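Local coordinates for protein putative triphosphoribosyl-dephospho-coA synthase (Archaeoglobus fulgidus DSM 4304, PDB 3H9P) that is of unknown function but probably binds ATP and may act as a triphosphoribosyl-dephospho-CoA synthase, at residues A[29-34]-A[66-71]. Sequence-based numbering, arbitrary orientation.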
ATOM      1  N   GLU A  29     -22.546   4.092 -21.414  1.00 22.52           N
ATOM      2  CA  GLU A  29     -22.995   2.846 -20.822  1.00 24.46           C
ATOM      3  C   GLU A  29     -23.215   2.934 -19.283  1.00 24.01           C
ATOM      4  O   GLU A  29     -24.236   2.494 -18.784  1.00 24.15           O
ATOM      5  CB  GLU A  29     -22.063   1.715 -21.234  1.00 23.76           C
ATOM      6  CG  GLU A  29     -22.376   0.418 -20.623  1.00 28.28           C
ATOM      7  CD  GLU A  29     -21.787  -0.764 -21.415  1.00 33.69           C
ATOM      8  OE1 GLU A  29     -20.718  -0.602 -22.066  1.00 36.38           O
ATOM      9  OE2 GLU A  29     -22.421  -1.846 -21.393  1.00 33.73           O
ATOM     10  N   VAL A  30     -22.268   3.546 -18.569  1.00 23.92           N
ATOM     11  CA  VAL A  30     -22.391   3.802 -17.149  1.00 23.41           C
ATOM     12  C   VAL A  30     -23.626   4.634 -16.822  1.00 24.46           C
ATOM     13  O   VAL A  30     -24.385   4.296 -15.883  1.00 23.39           O
ATOM     14  CB  VAL A  30     -21.072   4.477 -16.616  1.00 25.21           C
ATOM     15  CG1 VAL A  30     -21.225   5.010 -15.196  1.00 22.09           C
ATOM     16  CG2 VAL A  30     -19.824   3.508 -16.775  1.00 22.93           C
ATOM     17  N   ALA A  31     -23.840   5.726 -17.585  1.00 23.89           N
ATOM     18  CA  ALA A  31     -25.037   6.562 -17.377  1.00 24.42           C
ATOM     19  C   ALA A  31     -26.368   5.784 -17.525  1.00 25.17           C
ATOM     20  O   ALA A  31     -27.353   6.063 -16.806  1.00 25.78           O
ATOM     21  CB  ALA A  31     -25.019   7.782 -18.303  1.00 23.98           C
ATOM     22  N   GLU A  32     -26.375   4.808 -18.435  1.00 25.52           N
ATOM     23  CA  GLU A  32     -27.505   3.907 -18.665  1.00 26.65           C
ATOM     24  C   GLU A  32     -27.636   2.772 -17.631  1.00 26.39           C
ATOM     25  O   GLU A  32     -28.692   2.598 -17.029  1.00 25.68           O
ATOM     26  CB  GLU A  32     -27.391   3.297 -20.062  1.00 27.22           C
ATOM     27  CG  GLU A  32     -28.679   2.649 -20.499  1.00 30.68           C
ATOM     28  CD  GLU A  32     -28.525   1.702 -21.657  1.00 37.24           C
ATOM     29  OE1 GLU A  32     -27.458   1.034 -21.795  1.00 39.87           O
ATOM     30  OE2 GLU A  32     -29.504   1.610 -22.427  1.00 40.49           O
ATOM     31  N   LYS A  33     -26.572   1.998 -17.422  1.00 26.55           N
ATOM     32  CA  LYS A  33     -26.670   0.826 -16.535  1.00 27.14           C
ATOM     33  C   LYS A  33     -26.339   1.080 -15.052  1.00 27.29           C
ATOM     34  O   LYS A  33     -26.830   0.364 -14.189  1.00 26.86           O
ATOM     35  CB  LYS A  33     -25.842  -0.364 -17.060  1.00 27.65           C
ATOM     36  CG  LYS A  33     -26.095  -0.761 -18.530  1.00 28.55           C
ATOM     37  CD  LYS A  33     -25.283  -2.019 -18.846  1.00 31.41           C
ATOM     38  CE  LYS A  33     -25.717  -2.636 -20.160  1.00 36.15           C
ATOM     39  NZ  LYS A  33     -25.109  -1.919 -21.313  1.00 37.47           N
ATOM     40  N   ARG A  34     -25.490   2.069 -14.773  1.00 27.39           N
ATOM     41  CA  ARG A  34     -25.123   2.471 -13.398  1.00 28.54           C
ATOM     42  C   ARG A  34     -24.230   1.415 -12.734  1.00 28.75           C
ATOM     43  O   ARG A  34     -24.267   1.212 -11.528  1.00 28.40           O
ATOM     44  CB  ARG A  34     -26.381   2.699 -12.527  1.00 27.88           C
ATOM     45  CG  ARG A  34     -27.531   3.375 -13.214  1.00 28.53           C
ATOM     46  CD  ARG A  34     -27.438   4.862 -13.135  1.00 29.65           C
ATOM     47  NE  ARG A  34     -28.591   5.536 -13.740  1.00 29.05           N
ATOM     48  CZ  ARG A  34     -28.971   6.790 -13.469  1.00 29.25           C
ATOM     49  NH1 ARG A  34     -28.298   7.544 -12.588  1.00 26.12           N
ATOM     50  NH2 ARG A  34     -30.039   7.301 -14.080  1.00 28.20           N
ATOM     51  N   PRO A  66     -18.019   6.525 -10.873  1.00 28.81           N
ATOM     52  CA  PRO A  66     -19.106   6.641  -9.879  1.00 28.84           C
ATOM     53  C   PRO A  66     -19.911   7.942  -9.972  1.00 28.80           C
ATOM     54  O   PRO A  66     -21.114   7.913  -9.690  1.00 28.39           O
ATOM     55  CB  PRO A  66     -18.370   6.598  -8.539  1.00 28.38           C
ATOM     56  CG  PRO A  66     -17.153   5.883  -8.814  1.00 28.39           C
ATOM     57  CD  PRO A  66     -16.730   6.299 -10.207  1.00 28.78           C
ATOM     58  N   LEU A  67     -19.256   9.051 -10.351  1.00 28.21           N
ATOM     59  CA  LEU A  67     -19.975  10.304 -10.552  1.00 28.01           C
ATOM     60  C   LEU A  67     -20.861  10.229 -11.778  1.00 27.99           C
ATOM     61  O   LEU A  67     -21.975  10.701 -11.742  1.00 26.94           O
ATOM     62  CB  LEU A  67     -19.025  11.504 -10.679  1.00 27.14           C
ATOM     63  CG  LEU A  67     -18.011  11.664  -9.539  1.00 25.64           C
ATOM     64  CD1 LEU A  67     -16.910  12.657  -9.930  1.00 23.21           C
ATOM     65  CD2 LEU A  67     -18.654  11.938  -8.194  1.00 19.13           C
ATOM     66  N   ILE A  68     -20.362   9.614 -12.856  1.00 27.81           N
ATOM     67  CA  ILE A  68     -21.160   9.468 -14.047  1.00 28.44           C
ATOM     68  C   ILE A  68     -22.379   8.550 -13.829  1.00 29.41           C
ATOM     69  O   ILE A  68     -23.427   8.734 -14.432  1.00 28.79           O
ATOM     70  CB  ILE A  68     -20.315   9.065 -15.251  1.00 29.11           C
ATOM     71  CG1 ILE A  68     -19.320  10.229 -15.539  1.00 30.96           C
ATOM     72  CG2 ILE A  68     -21.252   8.784 -16.484  1.00 27.25           C
ATOM     73  CD1 ILE A  68     -18.122   9.925 -16.453  1.00 33.08           C
ATOM     74  N   SER A  69     -22.246   7.586 -12.934  1.00 30.21           N
ATOM     75  CA  SER A  69     -23.339   6.659 -12.664  1.00 31.15           C
ATOM     76  C   SER A  69     -24.476   7.387 -11.997  1.00 30.44           C
ATOM     77  O   SER A  69     -25.605   6.917 -12.026  1.00 30.21           O
ATOM     78  CB  SER A  69     -22.881   5.489 -11.787  1.00 31.52           C
ATOM     79  OG  SER A  69     -22.832   5.887 -10.430  1.00 31.53           O
ATOM     80  N   SER A  70     -24.163   8.553 -11.427  1.00 30.25           N
ATOM     81  CA  SER A  70     -25.163   9.418 -10.772  1.00 29.31           C
ATOM     82  C   SER A  70     -25.354  10.758 -11.506  1.00 27.78           C
ATOM     83  O   SER A  70     -25.742  11.760 -10.887  1.00 28.77           O
ATOM     84  CB  SER A  70     -24.723   9.699  -9.336  1.00 29.79           C
ATOM     85  OG  SER A  70     -24.378   8.494  -8.674  1.00 32.37           O
ATOM     86  N   TRP A  71     -25.082  10.772 -12.803  1.00 26.51           N
ATOM     87  CA  TRP A  71     -25.154  11.973 -13.661  1.00 25.68           C
ATOM     88  C   TRP A  71     -26.414  12.833 -13.555  1.00 25.89           C
ATOM     89  O   TRP A  71     -26.357  14.024 -13.845  1.00 25.91           O
ATOM     90  CB  TRP A  71     -24.975  11.595 -15.113  1.00 25.78           C
ATOM     91  CG  TRP A  71     -26.051  10.731 -15.642  1.00 24.25           C
ATOM     92  CD1 TRP A  71     -26.118   9.350 -15.580  1.00 20.87           C
ATOM     93  CD2 TRP A  71     -27.220  11.164 -16.347  1.00 23.48           C
ATOM     94  NE1 TRP A  71     -27.280   8.914 -16.207  1.00 21.93           N
ATOM     95  CE2 TRP A  71     -27.965  10.008 -16.680  1.00 23.87           C
ATOM     96  CE3 TRP A  71     -27.713  12.422 -16.723  1.00 22.98           C
ATOM     97  CZ2 TRP A  71     -29.186  10.079 -17.360  1.00 25.63           C
ATOM     98  CZ3 TRP A  71     -28.901  12.497 -17.398  1.00 24.53           C
ATOM     99  CH2 TRP A  71     -29.642  11.329 -17.708  1.00 26.22           C
TER
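Two helix C-termini of an all-helical, CitG-family fold meet where Ala31 and Arg34, at the end of helix 24-33, touch Ser69 and Trp71, where helix 58-68 runs into a type I beta turn from Ile68 to Trp71. This turn carries the indole back to the first helix. Trp71 CG lies between its own backbone N and carbonyl carbon, and the pyrrole edge of the ring reaches Ala31. Its NE1 donates to Ala31 O at 2.9 Å, with the oxygen close to the ring plane and an N-H...O angle of 155°. Alanine suits this place because its small CB lets the indole come close, CB lying 3.3 Å from Trp71 CD1. On the buried side Val30, whose branched, wholly apolar side chain fits such a place, packs CG1 3.6 Å from Ser69 N and also touches Ile68 CG2. Ser69 is small enough for Arg34 CA to approach its CA to 4.6 Å, while its hydroxyl bonds back to Pro66 O, three residues earlier. Arg34 leaves the helix with positive phi, and its side chain, bent at chi2, runs to the turn. There NH1 donates to Ser69 O over 2.8 Å, the oxygen 20° out of the guanidinium plane, and also forms a salt bridge with Asp72. Arg86 of helix 76-88 brings a like charge near NH1, which Asp72 would partly offset. An alanine in place of Arg34 would probably leave Ser69 O without this donor and Asp72 without this charged partner, and uncover part of the indole. One face of the guanidinium lies against Trp71, the two planes 25° apart, with NE1 3.7 Å above the guanidinium plane and offset toward its rim.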